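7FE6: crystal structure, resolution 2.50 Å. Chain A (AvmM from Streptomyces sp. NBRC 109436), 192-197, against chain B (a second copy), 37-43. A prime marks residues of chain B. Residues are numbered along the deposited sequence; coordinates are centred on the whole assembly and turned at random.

Chain A (192-197) GPSSLY
Chain B, residues 37-43: PGETIEF

This contact between two copies of AvmM is a small, loop-against-strand junction in which a single threonine, Thr40′, supplies both the direct hydrogen bond and much of the packing, with one bridging water completing the polar network. It illustrates a general principle: a short side chain carrying a hydroxyl and a methyl can serve polar and apolar neighbours at once.

The chain A segment has no regular secondary structure. From Pro193 to Ser195 it is extended, with phi/psi of -67/135, -66/158 and -63/129°, and it then bends at Leu196 (-76/-19°). Chain B passes from a loop into a strand that includes residues 41 to 43, with Ile41′ at -116/155° and Glu42′ at -121/133°. The two run in roughly opposite directions, their end-to-end vectors 159° apart. In register, the CA of Pro193 lies 6.3 Å from the CA of Glu42′, the CA of Ser195 5.4 Å from the CA of Thr40′, and the CA of Tyr197 6.7 Å from the CA of Gly38′. Together they bury 333 Å².

Thr40′ points toward chain A with chi1 at -63° (m). Its OG1 accepts a hydrogen bond from Leu196 N at 2.8 Å, nearly linear at 171°, so the threonine hydroxyl acts as acceptor for a main-chain amide that points almost straight at it. Leu196 is in the m, t rotamer, and its CG comes within 3.3 Å of the same OG1. The methyl faces the other way along the loop: Thr40′ CG2 lies 3.8 Å from Pro193 CB and 3.6 Å from Ser194 O.

Pro193, puckered C-gamma endo, also points toward chain B. Its CG is 4.1 Å from Ile41′ C, and its CD rests 3.6 Å from Glu42′ OE1, a van der Waals approach to a carboxylate that is hydrogen-bonded elsewhere in the structure. Glu42′ reaches this position with chi1 and chi2 both t and chi3 at -24°. Ser194 (m), Glu39′ (t, t, 64°) and Ile41′ (p, t) direct their CB atoms away.

At the other end, water 1 joins four groups. It donates to Gly38′ O at 2.5 Å, accepts from Tyr197 N at 3.1 Å, and hydrogen-bonds Thr40′ OG1 at 2.7 Å and Ser195 OG (chi1 t) at 3.0 Å. Tyr197, with chi1 -74° (m) and chi2 -84°, sets its CD2 3.9 Å from Gly38′ O, obliquely to the ring. Gly38′ adopts 90/-18°, where a CB would jam against the preceding carbonyl oxygen.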

# COMPACT_ATOMS: atom_id res chain seq x y z
N GLY A 192 -10.11 -13.18 -15.07
CA GLY A 192 -8.71 -12.85 -14.97
C GLY A 192 -8.03 -12.76 -16.32
O GLY A 192 -8.64 -13.03 -17.37
N PRO A 193 -6.77 -12.31 -16.32
CA PRO A 193 -6.06 -12.13 -17.58
C PRO A 193 -5.83 -13.47 -18.26
O PRO A 193 -5.47 -14.45 -17.61
CB PRO A 193 -4.73 -11.48 -17.17
CG PRO A 193 -4.56 -11.84 -15.69
CD PRO A 193 -5.97 -11.87 -15.15
N SER A 194 -6.09 -13.50 -19.56
CA SER A 194 -5.61 -14.59 -20.36
C SER A 194 -4.08 -14.53 -20.42
O SER A 194 -3.47 -13.47 -20.26
CB SER A 194 -6.19 -14.51 -21.77
OG SER A 194 -7.61 -14.58 -21.72
N SER A 195 -3.48 -15.68 -20.72
CA SER A 195 -2.04 -15.74 -20.86
C SER A 195 -1.58 -14.87 -22.02
O SER A 195 -2.12 -14.95 -23.13
CB SER A 195 -1.60 -17.18 -21.06
OG SER A 195 -0.20 -17.26 -21.16
N LEU A 196 -0.61 -14.01 -21.76
CA LEU A 196 -0.01 -13.21 -22.82
C LEU A 196 0.95 -14.02 -23.67
O LEU A 196 1.30 -13.59 -24.77
CB LEU A 196 0.71 -12.00 -22.22
CG LEU A 196 -0.17 -11.04 -21.42
CD1 LEU A 196 0.65 -9.84 -20.87
CD2 LEU A 196 -1.36 -10.60 -22.25
N TYR A 197 1.41 -15.15 -23.15
CA TYR A 197 2.29 -16.01 -23.92
C TYR A 197 1.58 -17.29 -24.31
O TYR A 197 2.08 -17.98 -25.20
CB TYR A 197 3.58 -16.34 -23.15
CG TYR A 197 4.53 -15.18 -23.10
CD1 TYR A 197 5.41 -14.93 -24.14
CD2 TYR A 197 4.55 -14.31 -21.99
CE1 TYR A 197 6.29 -13.85 -24.09
CE2 TYR A 197 5.41 -13.23 -21.93
CZ TYR A 197 6.28 -13.01 -22.98
OH TYR A 197 7.14 -11.93 -22.90
N PRO B 37 8.10 -16.68 -14.12
CA PRO B 37 8.48 -16.43 -15.51
C PRO B 37 7.49 -17.12 -16.44
O PRO B 37 7.17 -18.29 -16.27
CB PRO B 37 9.88 -17.03 -15.62
CG PRO B 37 10.40 -17.03 -14.28
CD PRO B 37 9.21 -17.26 -13.35
N GLY B 38 7.05 -16.38 -17.46
CA GLY B 38 6.10 -16.86 -18.42
C GLY B 38 4.65 -16.62 -18.07
O GLY B 38 3.79 -16.67 -18.96
N GLU B 39 4.35 -16.35 -16.80
CA GLU B 39 2.99 -16.22 -16.31
C GLU B 39 2.49 -14.78 -16.45
O GLU B 39 3.27 -13.82 -16.36
CB GLU B 39 2.94 -16.68 -14.85
CG GLU B 39 1.68 -16.34 -14.09
CD GLU B 39 1.83 -16.43 -12.58
OE1 GLU B 39 2.65 -15.66 -11.97
OE2 GLU B 39 1.16 -17.33 -12.01
N THR B 40 1.20 -14.62 -16.70
CA THR B 40 0.58 -13.30 -16.82
C THR B 40 -0.13 -12.96 -15.52
O THR B 40 -0.97 -13.74 -15.05
CB THR B 40 -0.41 -13.23 -17.98
OG1 THR B 40 0.27 -13.45 -19.21
CG2 THR B 40 -1.09 -11.87 -18.03
N ILE B 41 0.18 -11.80 -14.97
CA ILE B 41 -0.49 -11.24 -13.80
C ILE B 41 -1.19 -9.96 -14.21
O ILE B 41 -0.81 -9.29 -15.18
CB ILE B 41 0.48 -10.94 -12.65
CG1 ILE B 41 1.44 -9.83 -13.08
CG2 ILE B 41 1.18 -12.21 -12.19
CD1 ILE B 41 2.14 -9.16 -11.98
N GLU B 42 -2.23 -9.63 -13.47
CA GLU B 42 -2.90 -8.35 -13.60
C GLU B 42 -2.84 -7.64 -12.27
O GLU B 42 -3.08 -8.24 -11.22
CB GLU B 42 -4.35 -8.52 -14.06
CG GLU B 42 -5.11 -7.21 -14.21
CD GLU B 42 -6.36 -7.40 -15.03
OE1 GLU B 42 -6.41 -8.36 -15.83
OE2 GLU B 42 -7.33 -6.62 -14.84
N PHE B 43 -2.48 -6.37 -12.31
CA PHE B 43 -2.52 -5.52 -11.13
C PHE B 43 -3.08 -4.17 -11.54
O PHE B 43 -3.23 -3.86 -12.73
CB PHE B 43 -1.12 -5.42 -10.50
CG PHE B 43 -0.08 -4.79 -11.40
CD1 PHE B 43 0.62 -5.57 -12.32
CD2 PHE B 43 0.22 -3.44 -11.32
CE1 PHE B 43 1.57 -5.01 -13.16
CE2 PHE B 43 1.17 -2.86 -12.14
CZ PHE B 43 1.86 -3.66 -13.07
O HOH W 1 1.92 -15.44 -20.10